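Beta-glucosidase from Chaetomella raphigera probably hydrolyses terminal, non-reducing beta-D-glucosyl residues with release of beta-D-glucose, as a family 3 glycoside hydrolase of cellulose degradation. Local coordinates of one contact, PDB 6JXG (chain A, 1.90 Å), residues S196-Y201 and F228-W233, beside the matching contact of the related Exo-1,3/1,4-beta-glucanase from Pseudoalteromonas sp., PDB 3USZ (chain B, 2.10 Å), residues S257-F262 and F290-W295. Structure 2 is superposed on structure 1 by the backbone atoms of these residues (RMSD 0.41 Å); each is numbered along its deposited sequence.

Structure 1 (6JXG).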
loop_
_atom_site.group_PDB
_atom_site.type_symbol
_atom_site.label_atom_id
_atom_site.label_comp_id
_atom_site.label_asym_id
_atom_site.label_seq_id
_atom_site.Cartn_x
_atom_site.Cartn_y
_atom_site.Cartn_z
ATOM N N SER A 196 -11.667 4.172 -10.982
ATOM C CA SER A 196 -12.708 3.984 -9.948
ATOM C C SER A 196 -12.144 4.189 -8.542
ATOM O O SER A 196 -10.919 4.106 -8.323
ATOM C CB SER A 196 -13.387 2.593 -10.049
ATOM O OG SER A 196 -12.486 1.571 -9.737
ATOM N N ILE A 197 -13.029 4.486 -7.615
ATOM C CA ILE A 197 -12.658 4.619 -6.212
ATOM C C ILE A 197 -13.729 3.907 -5.438
ATOM O O ILE A 197 -14.905 3.952 -5.810
ATOM C CB ILE A 197 -12.644 6.126 -5.805
ATOM C CG1 ILE A 197 -11.435 6.860 -6.463
ATOM C CG2 ILE A 197 -12.653 6.259 -4.314
ATOM C CD1 ILE A 197 -11.543 8.346 -6.381
ATOM N N MET A 198 -13.339 3.173 -4.406
ATOM C CA MET A 198 -14.297 2.425 -3.613
ATOM C C MET A 198 -14.544 3.171 -2.297
ATOM O O MET A 198 -13.578 3.557 -1.604
ATOM C CB MET A 198 -13.699 1.053 -3.266
ATOM C CG MET A 198 -14.632 0.099 -2.530
ATOM S SD MET A 198 -13.890 -1.425 -1.950
ATOM C CE MET A 198 -13.570 -2.215 -3.534
ATOM N N CYS A 199 -15.800 3.347 -1.912
ATOM C CA CYS A 199 -16.093 3.957 -0.632
ATOM C C CYS A 199 -16.108 2.942 0.505
ATOM O O CYS A 199 -16.360 1.751 0.267
ATOM C CB CYS A 199 -17.371 4.758 -0.694
ATOM S SG CYS A 199 -18.830 3.960 -1.385
ATOM N N SER A 200 -15.853 3.412 1.739
ATOM C CA SER A 200 -15.515 2.532 2.853
ATOM C C SER A 200 -16.660 2.064 3.696
ATOM O O SER A 200 -17.722 2.595 3.639
ATOM C CB SER A 200 -14.443 3.187 3.731
ATOM O OG SER A 200 -14.967 4.371 4.288
ATOM N N TYR A 201 -16.410 1.084 4.592
ATOM C CA TYR A 201 -17.454 0.617 5.499
ATOM C C TYR A 201 -17.809 1.575 6.678
ATOM O O TYR A 201 -18.910 1.475 7.228
ATOM C CB TYR A 201 -17.034 -0.684 6.161
ATOM C CG TYR A 201 -17.125 -1.886 5.293
ATOM C CD1 TYR A 201 -18.369 -2.290 4.817
ATOM C CD2 TYR A 201 -15.999 -2.635 4.976
ATOM C CE1 TYR A 201 -18.495 -3.447 4.047
ATOM C CE2 TYR A 201 -16.103 -3.795 4.208
ATOM C CZ TYR A 201 -17.334 -4.208 3.738
ATOM O OH TYR A 201 -17.511 -5.333 2.968
ATOM N N PHE A 228 -15.874 6.536 -11.551
ATOM C CA PHE A 228 -17.026 6.073 -10.868
ATOM C C PHE A 228 -16.632 5.559 -9.473
ATOM O O PHE A 228 -15.501 5.133 -9.255
ATOM C CB PHE A 228 -17.803 5.035 -11.643
ATOM C CG PHE A 228 -17.161 3.726 -11.732
ATOM C CD1 PHE A 228 -17.470 2.712 -10.821
ATOM C CD2 PHE A 228 -16.270 3.450 -12.798
ATOM C CE1 PHE A 228 -16.880 1.479 -10.924
ATOM C CE2 PHE A 228 -15.702 2.210 -12.923
ATOM C CZ PHE A 228 -16.018 1.179 -12.008
ATOM N N VAL A 229 -17.571 5.713 -8.556
ATOM C CA VAL A 229 -17.440 5.224 -7.168
ATOM C C VAL A 229 -18.201 3.942 -6.966
ATOM O O VAL A 229 -19.359 3.849 -7.301
ATOM C CB VAL A 229 -17.946 6.298 -6.174
ATOM C CG1 VAL A 229 -17.738 5.759 -4.763
ATOM C CG2 VAL A 229 -17.143 7.591 -6.365
ATOM N N VAL A 230 -17.518 2.927 -6.412
ATOM C CA VAL A 230 -18.096 1.647 -6.147
ATOM C C VAL A 230 -18.143 1.402 -4.646
ATOM O O VAL A 230 -17.265 1.849 -3.907
ATOM C CB VAL A 230 -17.371 0.582 -6.930
ATOM C CG1 VAL A 230 -15.875 0.494 -6.594
ATOM C CG2 VAL A 230 -18.058 -0.747 -6.727
ATOM N N SER A 231 -19.166 0.692 -4.170
ATOM C CA SER A 231 -19.210 0.421 -2.747
ATOM C C SER A 231 -18.273 -0.637 -2.328
ATOM O O SER A 231 -18.044 -1.623 -3.040
ATOM C CB SER A 231 -20.624 0.080 -2.278
ATOM O OG SER A 231 -21.032 -1.154 -2.816
ATOM N N ASP A 232 -17.799 -0.531 -1.077
ATOM C CA ASP A 232 -17.250 -1.716 -0.487
ATOM C C ASP A 232 -18.420 -2.696 -0.357
ATOM O O ASP A 232 -19.595 -2.318 -0.534
ATOM C CB ASP A 232 -16.509 -1.398 0.826
ATOM C CG ASP A 232 -15.417 -2.407 1.173
ATOM O OD1 ASP A 232 -15.495 -3.560 0.712
ATOM O OD2 ASP A 232 -14.494 -2.057 1.969
ATOM N N TRP A 233 -18.095 -3.968 -0.082
ATOM C CA TRP A 233 -19.033 -5.031 -0.283
ATOM C C TRP A 233 -20.088 -4.990 0.812
ATOM O O TRP A 233 -19.838 -5.243 1.980
ATOM C CB TRP A 233 -18.370 -6.372 -0.442
ATOM C CG TRP A 233 -18.149 -6.816 -1.868
ATOM C CD1 TRP A 233 -18.360 -8.066 -2.327
ATOM C CD2 TRP A 233 -17.598 -6.070 -2.991
ATOM N NE1 TRP A 233 -18.039 -8.162 -3.655
ATOM C CE2 TRP A 233 -17.558 -6.957 -4.093
ATOM C CE3 TRP A 233 -17.118 -4.762 -3.167
ATOM C CZ2 TRP A 233 -17.093 -6.576 -5.353
ATOM C CZ3 TRP A 233 -16.656 -4.381 -4.406
ATOM C CH2 TRP A 233 -16.636 -5.298 -5.501
HETATM O O HOH W 1 -13.875 -0.102 3.915
#

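Structure 2 (3USZ).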
loop_
_atom_site.group_PDB
_atom_site.type_symbol
_atom_site.label_atom_id
_atom_site.label_comp_id
_atom_site.label_asym_id
_atom_site.label_seq_id
_atom_site.Cartn_x
_atom_site.Cartn_y
_atom_site.Cartn_z
ATOM N N SER B 257 -11.574 4.346 -10.809
ATOM C CA SER B 257 -12.590 4.048 -9.819
ATOM C C SER B 257 -12.105 4.345 -8.394
ATOM O O SER B 257 -10.916 4.269 -8.096
ATOM C CB SER B 257 -13.010 2.580 -9.939
ATOM O OG SER B 257 -13.915 2.218 -8.910
ATOM N N VAL B 258 -13.049 4.678 -7.521
ATOM C CA VAL B 258 -12.790 4.870 -6.107
ATOM C C VAL B 258 -13.793 4.017 -5.319
ATOM O O VAL B 258 -14.986 4.018 -5.630
ATOM C CB VAL B 258 -12.923 6.369 -5.722
ATOM C CG1 VAL B 258 -12.941 6.558 -4.205
ATOM C CG2 VAL B 258 -11.792 7.187 -6.359
ATOM N N MET B 259 -13.319 3.277 -4.317
ATOM C CA MET B 259 -14.230 2.474 -3.498
ATOM C C MET B 259 -14.548 3.198 -2.193
ATOM O O MET B 259 -13.648 3.695 -1.520
ATOM C CB MET B 259 -13.668 1.067 -3.220
ATOM C CG MET B 259 -14.664 0.112 -2.526
ATOM S SD MET B 259 -14.014 -1.556 -2.162
ATOM C CE MET B 259 -13.918 -2.231 -3.816
ATOM N N ALA B 260 -15.832 3.269 -1.847
ATOM C CA ALA B 260 -16.256 3.955 -0.625
ATOM C C ALA B 260 -15.903 3.110 0.598
ATOM O O ALA B 260 -15.692 1.902 0.466
ATOM C CB ALA B 260 -17.752 4.248 -0.671
ATOM N N SER B 261 -15.831 3.732 1.777
ATOM C CA SER B 261 -15.373 3.016 2.979
ATOM C C SER B 261 -16.478 2.541 3.938
ATOM O O SER B 261 -17.547 3.135 4.022
ATOM C CB SER B 261 -14.337 3.844 3.750
ATOM O OG SER B 261 -14.909 5.051 4.252
ATOM N N PHE B 262 -16.185 1.461 4.661
ATOM C CA PHE B 262 -17.076 0.866 5.651
ATOM C C PHE B 262 -17.283 1.714 6.906
ATOM O O PHE B 262 -18.323 1.600 7.555
ATOM C CB PHE B 262 -16.497 -0.468 6.128
ATOM C CG PHE B 262 -16.807 -1.639 5.239
ATOM C CD1 PHE B 262 -18.114 -1.928 4.869
ATOM C CD2 PHE B 262 -15.789 -2.472 4.800
ATOM C CE1 PHE B 262 -18.397 -3.014 4.075
ATOM C CE2 PHE B 262 -16.068 -3.565 3.984
ATOM C CZ PHE B 262 -17.372 -3.835 3.624
ATOM N N PHE B 290 -15.726 6.599 -11.640
ATOM C CA PHE B 290 -16.919 6.065 -10.966
ATOM C C PHE B 290 -16.643 5.563 -9.548
ATOM O O PHE B 290 -15.558 5.054 -9.259
ATOM C CB PHE B 290 -17.617 4.976 -11.807
ATOM C CG PHE B 290 -16.853 3.673 -11.914
ATOM C CD1 PHE B 290 -17.166 2.602 -11.095
ATOM C CD2 PHE B 290 -15.842 3.513 -12.848
ATOM C CE1 PHE B 290 -16.471 1.388 -11.195
ATOM C CE2 PHE B 290 -15.137 2.304 -12.957
ATOM C CZ PHE B 290 -15.452 1.246 -12.131
ATOM N N VAL B 291 -17.629 5.720 -8.668
ATOM C CA VAL B 291 -17.518 5.223 -7.302
ATOM C C VAL B 291 -18.154 3.848 -7.184
ATOM O O VAL B 291 -19.305 3.652 -7.581
ATOM C CB VAL B 291 -18.184 6.174 -6.281
ATOM C CG1 VAL B 291 -18.178 5.554 -4.890
ATOM C CG2 VAL B 291 -17.474 7.523 -6.268
ATOM N N VAL B 292 -17.399 2.890 -6.656
ATOM C CA VAL B 292 -17.957 1.572 -6.389
ATOM C C VAL B 292 -18.073 1.403 -4.869
ATOM O O VAL B 292 -17.208 1.872 -4.130
ATOM C CB VAL B 292 -17.102 0.439 -7.032
ATOM C CG1 VAL B 292 -15.667 0.435 -6.474
ATOM C CG2 VAL B 292 -17.768 -0.911 -6.831
ATOM N N SER B 293 -19.159 0.777 -4.402
ATOM C CA SER B 293 -19.311 0.488 -2.982
ATOM C C SER B 293 -18.548 -0.780 -2.581
ATOM O O SER B 293 -18.157 -1.574 -3.429
ATOM C CB SER B 293 -20.783 0.358 -2.600
ATOM O OG SER B 293 -21.370 -0.794 -3.173
ATOM N N ASP B 294 -18.339 -0.957 -1.282
ATOM C CA ASP B 294 -17.706 -2.169 -0.764
ATOM C C ASP B 294 -18.780 -3.249 -0.501
ATOM O O ASP B 294 -19.973 -3.001 -0.664
ATOM C CB ASP B 294 -16.862 -1.843 0.489
ATOM C CG ASP B 294 -15.660 -2.793 0.668
ATOM O OD1 ASP B 294 -15.712 -3.931 0.170
ATOM O OD2 ASP B 294 -14.660 -2.403 1.311
ATOM N N TRP B 295 -18.343 -4.441 -0.109
ATOM C CA TRP B 295 -19.178 -5.652 -0.066
ATOM C C TRP B 295 -20.426 -5.548 0.843
ATOM O O TRP B 295 -20.317 -5.591 2.067
ATOM C CB TRP B 295 -18.272 -6.828 0.351
ATOM C CG TRP B 295 -18.892 -8.190 0.363
ATOM C CD1 TRP B 295 -19.827 -8.657 1.240
ATOM C CD2 TRP B 295 -18.575 -9.281 -0.505
ATOM N NE1 TRP B 295 -20.124 -9.963 0.959
ATOM C CE2 TRP B 295 -19.367 -10.374 -0.105
ATOM C CE3 TRP B 295 -17.683 -9.446 -1.573
ATOM C CZ2 TRP B 295 -19.311 -11.617 -0.742
ATOM C CZ3 TRP B 295 -17.629 -10.676 -2.208
ATOM C CH2 TRP B 295 -18.442 -11.747 -1.790
HETATM O O HOH W 2 -14.222 -0.070 3.300
#

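Structure 1 (6JXG)
Tyr201 OH donates a hydrogen bond to Trp233 O at 2.5 Å, on a lone pair. The contact joins parallel strands 196-199 and 228-231 of the TIM-barrel-like N-terminal domain, a beta-alpha-beta unit through helix 214-222. Backbone hydrogen bonds pair the strands, among them Cys199 N to Val230 O. Past them, Asp232 N hydrogen-bonds to Cys199 O. Asp232 OD1 accepts Trp233 N, and a water links Asp232 OD2 to Tyr201 N. The carboxylate stacks on the Tyr201 ring, planes 28° apart. Ser196 CB lies over one face of the Phe228 ring; Ser196 OG hydrogen-bonds to Ala152 O. Met198 SD packs on Asp232 CG at 3.6 Å. Met198 CE touches Trp233 CZ3 at 3.9 Å, and Trp233 NE1 hydrogen-bonds to Val40 O. Cys199 CB meets Val229 CG1 at 4.2 Å, and Cys199 SG forms a disulfide with Cys210.

Structure 2 (3USZ)
Phe262 sets its CZ 3.8 Å from Trp295 O. The parallel strands form a beta-alpha-beta unit through helix 274-284. Backbone hydrogen bonds pair them, among them Ala260 N to Val292 O. Past them, Asp294 N hydrogen-bonds to His271 NE2, a partner outside the two segments. Asp294 OD1 accepts Trp295 N, and a water links Asp294 OD2 to Phe262 N. The carboxylate stacks on the Phe262 ring, planes 21° apart. Ser257 CB lies over one face of the Phe290 ring. With OG anti to the backbone N (chi1 175°), the Ser257 hydroxyl has a weak hydrogen bond to Thr213 OG1. Met259 SD packs on Asp294 CG at 3.5 Å. The Trp295 indole, with CG anti to the backbone N (chi1 -176°), swings clear of segment 257-262. Ala260 CB meets Val291 CG1 at 4.4 Å.

How the two compare
The sharpest difference is between Trp233(A) and Trp295(B). Trp233(A) has chi1 -96° and Trp295(B) -176°, and their CH2 atoms stand 7.7 Å apart after superposition. In structure 1 Trp233(A) CZ3 touches Met198(A) CE at 3.9 Å, and Trp233(A) CE3 lies 3.3 Å from Ser231(A) O. Both contacts are absent in structure 2, although the side chains of Met198(A) and Ser231(A) and their counterparts Met259(B) and Ser293(B) keep their place. Met259(B) SD comes no nearer to Trp295(B) than 5.6 Å, at its N.

Next to it, Tyr201(A) is exchanged for Phe262(B). The rings overlie, with the CZ atoms 0.4 Å apart, and stay against Asp232(A) and Asp294(B). The OH of Tyr201(A) has no counterpart, so its hydrogen bond to Trp233(A) O is missing in structure 2. This hydrogen bond may help hold the backbone of Trp233(A) in structure 1.

A backbone hydrogen bond also differs. Asp232(A) N bonds Cys199(A) O at 3.0 Å, but Asp294(B) N and Ala260(B) O are 4.3 Å apart. At that position Cys199(A) is exchanged for Ala260(B). The CB atoms coincide and meet Val229(A) and Val291(B), but the SG of Cys199(A), and with it the disulfide, has no equivalent.

At the start of the strands the hydroxyls of Ser196(A) and Ser257(B) are turned differently about chi1. Their OG atoms stand 1.8 Å apart, while CB of each stays on the ring of Phe228(A) or Phe290(B). Ile197(A) is exchanged for Val258(B), both buried, with the CB atoms coinciding.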